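Local coordinates for mannosylglycerate hydrolase MGH1-like glycoside hydrolase domain-containing protein (Thermus thermophilus HB8, PDB 4WVA) that hydrolyses mannosylglycerate to mannose and glycerate, and probably splits glucosylglycerate in the same way into glucose and glycerate, at residues N359-A363 against L378-A382; V354-V358 against S409-A413; F343-G347 against Y395-T399. All coordinates share one frame; numbering follows the deposited sequence.

Interaction 1 of 3, residues N359-A363 against L378-A382; sequences NWMVA and LKADA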
loop_
_atom_site.group_PDB
_atom_site.type_symbol
_atom_site.label_atom_id
_atom_site.label_comp_id
_atom_site.label_asym_id
_atom_site.label_seq_id
_atom_site.Cartn_x
_atom_site.Cartn_y
_atom_site.Cartn_z
ATOM N N ASN A 359 -10.677 -16.922 -15.579
ATOM C CA ASN A 359 -11.882 -16.085 -15.488
ATOM C C ASN A 359 -12.284 -15.890 -14.028
ATOM O O ASN A 359 -12.658 -14.786 -13.604
ATOM C CB ASN A 359 -13.087 -16.702 -16.220
ATOM C CG ASN A 359 -13.213 -16.262 -17.671
ATOM O OD1 ASN A 359 -14.350 -15.997 -18.184
ATOM N ND2 ASN A 359 -12.123 -16.182 -18.338
ATOM N N TRP A 360 -12.256 -16.988 -13.265
ATOM C CA TRP A 360 -12.630 -16.951 -11.853
ATOM C C TRP A 360 -11.685 -16.063 -11.015
ATOM O O TRP A 360 -12.158 -15.169 -10.286
ATOM C CB TRP A 360 -12.750 -18.367 -11.291
ATOM C CG TRP A 360 -13.080 -18.345 -9.830
ATOM C CD1 TRP A 360 -14.295 -18.053 -9.261
ATOM C CD2 TRP A 360 -12.175 -18.574 -8.757
ATOM N NE1 TRP A 360 -14.188 -18.094 -7.892
ATOM C CE2 TRP A 360 -12.900 -18.407 -7.557
ATOM C CE3 TRP A 360 -10.817 -18.917 -8.687
ATOM C CZ2 TRP A 360 -12.312 -18.562 -6.307
ATOM C CZ3 TRP A 360 -10.234 -19.076 -7.440
ATOM C CH2 TRP A 360 -10.985 -18.895 -6.266
ATOM N N MET A 361 -10.368 -16.264 -11.134
ATOM C CA MET A 361 -9.438 -15.461 -10.326
ATOM C C MET A 361 -9.526 -13.983 -10.694
ATOM O O MET A 361 -9.471 -13.113 -9.825
ATOM C CB MET A 361 -7.998 -15.923 -10.469
ATOM C CG MET A 361 -7.723 -17.256 -9.816
ATOM S SD MET A 361 -6.004 -17.799 -9.941
ATOM C CE MET A 361 -5.919 -18.324 -11.640
ATOM N N VAL A 362 -9.644 -13.695 -11.982
ATOM C CA VAL A 362 -9.707 -12.305 -12.443
ATOM C C VAL A 362 -11.041 -11.643 -12.063
ATOM O O VAL A 362 -11.051 -10.482 -11.688
ATOM C CB VAL A 362 -9.394 -12.205 -13.949
ATOM C CG1 VAL A 362 -9.546 -10.782 -14.453
ATOM C CG2 VAL A 362 -7.991 -12.705 -14.198
ATOM N N ALA A 363 -12.150 -12.380 -12.143
ATOM C CA ALA A 363 -13.437 -11.868 -11.643
ATOM C C ALA A 363 -13.376 -11.561 -10.152
ATOM O O ALA A 363 -13.855 -10.517 -9.714
ATOM C CB ALA A 363 -14.552 -12.865 -11.914
ATOM N N LEU A 378 -17.383 -11.727 -16.598
ATOM C CA LEU A 378 -16.465 -12.859 -16.584
ATOM C C LEU A 378 -17.143 -14.129 -16.081
ATOM O O LEU A 378 -16.944 -15.224 -16.619
ATOM C CB LEU A 378 -15.234 -12.544 -15.700
ATOM C CG LEU A 378 -14.313 -11.491 -16.303
ATOM C CD1 LEU A 378 -13.438 -10.835 -15.262
ATOM C CD2 LEU A 378 -13.483 -12.128 -17.393
ATOM N N LYS A 379 -17.946 -13.993 -15.031
ATOM C CA LYS A 379 -18.782 -15.110 -14.578
ATOM C C LYS A 379 -19.790 -15.562 -15.631
ATOM O O LYS A 379 -19.896 -16.748 -15.945
ATOM C CB LYS A 379 -19.525 -14.728 -13.313
ATOM C CG LYS A 379 -20.353 -15.862 -12.733
ATOM C CD LYS A 379 -21.072 -15.438 -11.473
ATOM C CE LYS A 379 -21.980 -16.570 -10.999
ATOM N NZ LYS A 379 -22.746 -16.185 -9.788
ATOM N N ALA A 380 -20.557 -14.622 -16.154
ATOM C CA ALA A 380 -21.575 -14.969 -17.143
ATOM C C ALA A 380 -20.962 -15.677 -18.358
ATOM O O ALA A 380 -21.492 -16.677 -18.834
ATOM C CB ALA A 380 -22.320 -13.719 -17.571
ATOM N N ASP A 381 -19.848 -15.163 -18.870
ATOM C CA ASP A 381 -19.195 -15.812 -20.001
ATOM C C ASP A 381 -18.718 -17.226 -19.649
ATOM O O ASP A 381 -18.926 -18.169 -20.413
ATOM C CB ASP A 381 -18.045 -14.960 -20.531
ATOM C CG ASP A 381 -18.532 -13.778 -21.356
ATOM O OD1 ASP A 381 -19.772 -13.647 -21.565
ATOM O OD2 ASP A 381 -17.685 -12.959 -21.779
ATOM N N ALA A 382 -18.066 -17.379 -18.501
ATOM C CA ALA A 382 -17.629 -18.713 -18.063
ATOM C C ALA A 382 -18.792 -19.704 -17.985
ATOM O O ALA A 382 -18.700 -20.824 -18.497
ATOM C CB ALA A 382 -16.922 -18.630 -16.726
#
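Asn359 and Leu378 bring their CA atoms within 5.7 Å of each other where two nearly antiparallel helices pass, the local axes 9.5 Å apart and their N-to-C directions 165° from one another. The pair is a worked example of ordinary helix packing, in which a leucine meets an alanine. Ala363 offers only a methyl group, and its CB lies 3.9 Å from CB of Leu378. The leucine fills the space that remains: with CG anti to its carbonyl carbon (chi1 -70°), the side chain crosses to the facing helix and lays CD1 against the backbone, 3.7 Å from Ala363 N. Next to it, Val362 CG1 is 4.0 Å from Leu378 CD1. The second methyl, CD2, faces the amide of Asn359, 4.2 Å from its CG. That amide also lies close to the carbonyl of Leu378 and the methyl of Ala382. Shortening Asn359 to an alanine is likely to leave the Leu378 carbonyl without its polar neighbour and open a gap next to Ala382. The contact joins helices 356-368 and 372-389 in this (alpha/alpha)6-barrel protein. Helix 409-418 closes over one margin, where Trp418 touches both Ala363 and Ala382, while Trp360 turns from this contact to pack on Phe38 and Leu41 of helix 33-43.

Interaction 2 of 3, residues V354-V358 against S409-A413; sequences VWINV and SWSAA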
loop_
_atom_site.group_PDB
_atom_site.type_symbol
_atom_site.label_atom_id
_atom_site.label_comp_id
_atom_site.label_asym_id
_atom_site.label_seq_id
_atom_site.Cartn_x
_atom_site.Cartn_y
_atom_site.Cartn_z
ATOM N N VAL A 354 -10.107 -19.139 -23.784
ATOM C CA VAL A 354 -10.666 -18.770 -22.485
ATOM C C VAL A 354 -10.540 -19.945 -21.529
ATOM O O VAL A 354 -10.844 -21.103 -21.865
ATOM C CB VAL A 354 -12.164 -18.378 -22.606
ATOM C CG1 VAL A 354 -12.801 -18.134 -21.237
ATOM C CG2 VAL A 354 -12.350 -17.127 -23.468
ATOM N N TRP A 355 -10.100 -19.649 -20.316
ATOM C CA TRP A 355 -9.922 -20.640 -19.267
ATOM C C TRP A 355 -10.765 -20.277 -18.062
ATOM O O TRP A 355 -10.773 -19.140 -17.595
ATOM C CB TRP A 355 -8.463 -20.717 -18.835
ATOM C CG TRP A 355 -7.536 -21.301 -19.870
ATOM C CD1 TRP A 355 -7.094 -20.714 -21.016
ATOM C CD2 TRP A 355 -6.932 -22.587 -19.818
ATOM N NE1 TRP A 355 -6.249 -21.571 -21.695
ATOM C CE2 TRP A 355 -6.127 -22.724 -20.974
ATOM C CE3 TRP A 355 -6.990 -23.641 -18.903
ATOM C CZ2 TRP A 355 -5.376 -23.865 -21.222
ATOM C CZ3 TRP A 355 -6.261 -24.777 -19.154
ATOM C CH2 TRP A 355 -5.454 -24.881 -20.304
ATOM N N ILE A 356 -11.436 -21.267 -17.508
ATOM C CA ILE A 356 -12.379 -20.993 -16.439
ATOM C C ILE A 356 -11.688 -20.570 -15.143
ATOM O O ILE A 356 -12.200 -19.696 -14.420
ATOM C CB ILE A 356 -13.300 -22.209 -16.193
ATOM C CG1 ILE A 356 -14.031 -22.615 -17.478
ATOM C CG2 ILE A 356 -14.317 -21.929 -15.106
ATOM C CD1 ILE A 356 -14.898 -21.568 -18.131
ATOM N N ASN A 357 -10.572 -21.209 -14.799
ATOM C CA ASN A 357 -9.873 -20.841 -13.572
ATOM C C ASN A 357 -9.367 -19.381 -13.569
ATOM O O ASN A 357 -9.423 -18.687 -12.539
ATOM C CB ASN A 357 -8.732 -21.817 -13.262
ATOM C CG ASN A 357 -7.575 -21.705 -14.235
ATOM O OD1 ASN A 357 -7.768 -21.559 -15.441
ATOM N ND2 ASN A 357 -6.356 -21.787 -13.714
ATOM N N VAL A 358 -8.876 -18.931 -14.721
ATOM C CA VAL A 358 -8.399 -17.554 -14.859
ATOM C C VAL A 358 -9.589 -16.580 -14.885
ATOM O O VAL A 358 -9.534 -15.518 -14.247
ATOM C CB VAL A 358 -7.464 -17.387 -16.077
ATOM C CG1 VAL A 358 -7.055 -15.932 -16.245
ATOM C CG2 VAL A 358 -6.236 -18.274 -15.891
ATOM N N SER A 409 -11.821 -31.154 -14.951
ATOM C CA SER A 409 -12.208 -31.046 -13.545
ATOM C C SER A 409 -12.334 -29.615 -13.026
ATOM O O SER A 409 -13.341 -29.295 -12.418
ATOM C CB SER A 409 -11.271 -31.861 -12.661
ATOM O OG SER A 409 -11.407 -33.237 -12.982
ATOM N N TRP A 410 -11.355 -28.738 -13.242
ATOM C CA TRP A 410 -11.502 -27.432 -12.589
ATOM C C TRP A 410 -12.627 -26.585 -13.194
ATOM O O TRP A 410 -13.159 -25.678 -12.537
ATOM C CB TRP A 410 -10.206 -26.638 -12.444
ATOM C CG TRP A 410 -9.625 -25.903 -13.600
ATOM C CD1 TRP A 410 -10.259 -25.203 -14.601
ATOM C CD2 TRP A 410 -8.222 -25.704 -13.806
ATOM N NE1 TRP A 410 -9.332 -24.622 -15.415
ATOM C CE2 TRP A 410 -8.068 -24.914 -14.945
ATOM C CE3 TRP A 410 -7.085 -26.151 -13.132
ATOM C CZ2 TRP A 410 -6.819 -24.564 -15.443
ATOM C CZ3 TRP A 410 -5.851 -25.800 -13.607
ATOM C CH2 TRP A 410 -5.717 -25.022 -14.765
ATOM N N SER A 411 -13.011 -26.907 -14.417
ATOM C CA SER A 411 -14.156 -26.237 -15.045
ATOM C C SER A 411 -15.430 -26.632 -14.302
ATOM O O SER A 411 -16.193 -25.770 -13.880
ATOM C CB SER A 411 -14.231 -26.579 -16.538
ATOM O OG SER A 411 -13.091 -26.071 -17.221
ATOM N N ALA A 412 -15.623 -27.933 -14.109
ATOM C CA ALA A 412 -16.733 -28.436 -13.305
ATOM C C ALA A 412 -16.688 -27.897 -11.884
ATOM O O ALA A 412 -17.693 -27.402 -11.353
ATOM C CB ALA A 412 -16.762 -29.953 -13.324
ATOM N N ALA A 413 -15.513 -27.956 -11.261
ATOM C CA ALA A 413 -15.378 -27.505 -9.901
ATOM C C ALA A 413 -15.773 -26.055 -9.718
ATOM O O ALA A 413 -16.451 -25.697 -8.759
ATOM C CB ALA A 413 -13.942 -27.700 -9.416
HETATM O O HOH W 1 -10.882 -24.136 -17.892
#
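Asn357 stacks, somewhat tilted, over one face of the Trp410 indole, and this is the tight half of the contact. The asparagine CB stands 3.7 Å from the centroid of the five-membered ring, 17° off the normal, a CH-pi arrangement. Farther out, the amide spreads over the same face toward the six-membered ring, its plane 28° from that of the indole and its ND2 3.3 Å from Trp410 CZ2. The asparagine gets there with CG lodged between its backbone N and carbonyl carbon (chi1 70°), which folds the amide over the ring. At the rim of the same indole, CE3 of Trp355 comes up near the ring plane, 3.6 Å from Trp410 CZ2. Trp355, stacked on the probable substrate-binding Trp350, carries this packing to the pocket wall.

The other half is looser and bridged by water. Ile356 CG1 lies 3.6 Å from Ser411 OG, and a single water occupies the space beside them. It accepts from Ile356 N at 2.9 Å and from Trp410 NE1 at 3.0 Å, and it donates to Ser411 OG, which is itself hydrogen-bonded to the carbonyl of Arg392. Because Trp355 is the N-cap residue, Ile356 N belongs to the first turn of helix 356-368, where amides lack an acceptor within the helix.

The contact therefore divides its chemistry. The pi face of Trp410 receives a CH group and an amide, while its N-H is directed to the water, and the two helix starts are tied together without a direct hydrogen bond between them.

Interaction 3 of 3, residues F343-G347 against Y395-T399; sequences FFEPG and YDPLT
Phe344 turns the edge of its ring to Pro397 and Leu398, and keeps a face for its own segment, where Pro346 N stands 4.3 Å above the ring plane, over the centre. In the plane at the edge lies Pro397 CG, 3.8 Å from CZ, and near that plane Leu398 CD1 comes 4.3 Å from CE2. The ring reaches this position because CG is anti to the backbone N (chi1 -180°), which extends the side chain toward the opposing turn.

The second flat group is the carboxylate of Asp396, which lies alongside the ring of Pro346, its OD2 3.6 Å from CB of the proline. Its other oxygen, OD1, accepts from Leu398 N at 2.7 Å, nearly in line with the C-O bond, and from Thr399 N at 3.0 Å, 53° out of the carboxylate plane. The first bond makes an Asx turn and the second an Asx motif; together they grip OD1 and are likely to fix the rotation of the carboxylate. Pro346 O is buried without a conventional partner and is met by C-H groups: Pro397 CD at 3.3 Å and Asp396 CA at 3.4 Å, the latter with 159° at the hydrogen.

Segment 395-399 runs from the end of strand 394-395 into the loop before strand 402-403, and Pro397 has a backbone hydrogen bond to Tyr332. Segment 343-347 belongs to the long loop between helices 313-327 and 356-368, where Glu345 forms salt bridges with Arg200, Arg348 and Arg351. The contact thus pins that loop to the two-stranded hairpin, while Tyr395 packs on helix 372-389.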
loop_
_atom_site.group_PDB
_atom_site.type_symbol
_atom_site.label_atom_id
_atom_site.label_comp_id
_atom_site.label_asym_id
_atom_site.label_seq_id
_atom_site.Cartn_x
_atom_site.Cartn_y
_atom_site.Cartn_z
ATOM N N PHE A 343 0.421 -13.064 -31.873
ATOM C CA PHE A 343 0.562 -14.435 -31.385
ATOM C C PHE A 343 -0.758 -15.116 -31.040
ATOM O O PHE A 343 -0.763 -16.286 -30.670
ATOM C CB PHE A 343 1.460 -14.469 -30.131
ATOM C CG PHE A 343 2.778 -13.795 -30.324
ATOM C CD1 PHE A 343 3.689 -14.292 -31.244
ATOM C CD2 PHE A 343 3.109 -12.648 -29.602
ATOM C CE1 PHE A 343 4.907 -13.660 -31.446
ATOM C CE2 PHE A 343 4.320 -12.012 -29.803
ATOM C CZ PHE A 343 5.220 -12.520 -30.729
ATOM N N PHE A 344 -1.857 -14.388 -31.153
ATOM C CA PHE A 344 -3.194 -14.906 -30.844
ATOM C C PHE A 344 -3.585 -16.080 -31.741
ATOM O O PHE A 344 -3.532 -15.987 -32.977
ATOM C CB PHE A 344 -4.207 -13.773 -30.959
ATOM C CG PHE A 344 -5.624 -14.172 -30.655
ATOM C CD1 PHE A 344 -6.010 -14.491 -29.360
ATOM C CD2 PHE A 344 -6.588 -14.167 -31.646
ATOM C CE1 PHE A 344 -7.319 -14.830 -29.075
ATOM C CE2 PHE A 344 -7.893 -14.513 -31.374
ATOM C CZ PHE A 344 -8.268 -14.841 -30.081
ATOM N N GLU A 345 -3.921 -17.198 -31.104
ATOM C CA GLU A 345 -4.369 -18.414 -31.771
ATOM C C GLU A 345 -5.582 -18.874 -30.975
ATOM O O GLU A 345 -5.412 -19.407 -29.880
ATOM C CB GLU A 345 -3.288 -19.506 -31.765
ATOM C CG GLU A 345 -2.019 -19.211 -32.559
ATOM C CD GLU A 345 -1.037 -20.365 -32.511
ATOM O OE1 GLU A 345 -1.269 -21.391 -33.196
ATOM O OE2 GLU A 345 -0.032 -20.269 -31.779
ATOM N N PRO A 346 -6.805 -18.680 -31.507
ATOM C CA PRO A 346 -7.986 -18.864 -30.660
ATOM C C PRO A 346 -8.278 -20.286 -30.186
ATOM O O PRO A 346 -9.115 -20.448 -29.297
ATOM C CB PRO A 346 -9.140 -18.353 -31.530
ATOM C CG PRO A 346 -8.634 -18.459 -32.926
ATOM C CD PRO A 346 -7.174 -18.197 -32.852
ATOM N N GLY A 347 -7.618 -21.291 -30.761
ATOM C CA GLY A 347 -7.785 -22.661 -30.319
ATOM C C GLY A 347 -6.617 -23.285 -29.574
ATOM O O GLY A 347 -6.777 -24.383 -29.014
ATOM N N TYR A 395 -11.754 -22.735 -24.166
ATOM C CA TYR A 395 -12.798 -22.410 -25.128
ATOM C C TYR A 395 -12.308 -21.372 -26.104
ATOM O O TYR A 395 -11.594 -20.449 -25.736
ATOM C CB TYR A 395 -14.062 -21.901 -24.429
ATOM C CG TYR A 395 -14.611 -22.866 -23.409
ATOM C CD1 TYR A 395 -14.095 -22.907 -22.117
ATOM C CD2 TYR A 395 -15.629 -23.761 -23.733
ATOM C CE1 TYR A 395 -14.580 -23.791 -21.177
ATOM C CE2 TYR A 395 -16.108 -24.658 -22.795
ATOM C CZ TYR A 395 -15.575 -24.677 -21.520
ATOM O OH TYR A 395 -16.040 -25.559 -20.570
ATOM N N ASP A 396 -12.711 -21.517 -27.366
ATOM C CA ASP A 396 -12.417 -20.520 -28.387
ATOM C C ASP A 396 -13.132 -19.217 -28.000
ATOM O O ASP A 396 -14.338 -19.219 -27.754
ATOM C CB ASP A 396 -12.883 -21.054 -29.758
ATOM C CG ASP A 396 -12.559 -20.122 -30.910
ATOM O OD1 ASP A 396 -12.899 -18.931 -30.851
ATOM O OD2 ASP A 396 -11.978 -20.604 -31.904
ATOM N N PRO A 397 -12.392 -18.092 -27.903
ATOM C CA PRO A 397 -13.049 -16.860 -27.433
ATOM C C PRO A 397 -13.945 -16.202 -28.485
ATOM O O PRO A 397 -14.746 -15.340 -28.150
ATOM C CB PRO A 397 -11.885 -15.930 -27.087
ATOM C CG PRO A 397 -10.706 -16.496 -27.742
ATOM C CD PRO A 397 -10.948 -17.913 -28.139
ATOM N N LEU A 398 -13.803 -16.622 -29.740
ATOM C CA LEU A 398 -14.547 -16.006 -30.837
ATOM C C LEU A 398 -15.853 -16.742 -31.054
ATOM O O LEU A 398 -16.887 -16.115 -31.259
ATOM C CB LEU A 398 -13.703 -16.030 -32.120
ATOM C CG LEU A 398 -12.305 -15.415 -31.980
ATOM C CD1 LEU A 398 -11.609 -15.407 -33.331
ATOM C CD2 LEU A 398 -12.368 -14.012 -31.382
ATOM N N THR A 399 -15.797 -18.072 -31.003
ATOM C CA THR A 399 -16.954 -18.923 -31.298
ATOM C C THR A 399 -17.575 -19.571 -30.073
ATOM O O THR A 399 -18.717 -20.008 -30.134
ATOM C CB THR A 399 -16.577 -20.064 -32.255
ATOM O OG1 THR A 399 -15.651 -20.960 -31.611
ATOM C CG2 THR A 399 -15.973 -19.512 -33.524
#

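Overall arrangement
Interactions 1 and 2 share helix 356-368 and lie about 9 Å apart between centres, meeting where Ile356 CD1 touches Ala382 CB at 3.8 Å. Interaction 3 lies about 16 Å from each, again between centres, and joins interaction 2 through a probable hydrogen bond from Val354 N to Tyr395 O, 2.8 Å, and through Val354 packing on Pro397. Along the chain, interactions 2 and 3 interlock, and interaction 1 is nested inside both. Interaction 2 is the one that borders the pocket: the Trp355 side chain is about 4 Å from the bound Tris and touches Glu393, probably the proton acceptor. Tyr395 lies two residues beyond that glutamate, its side chain about 7 Å away.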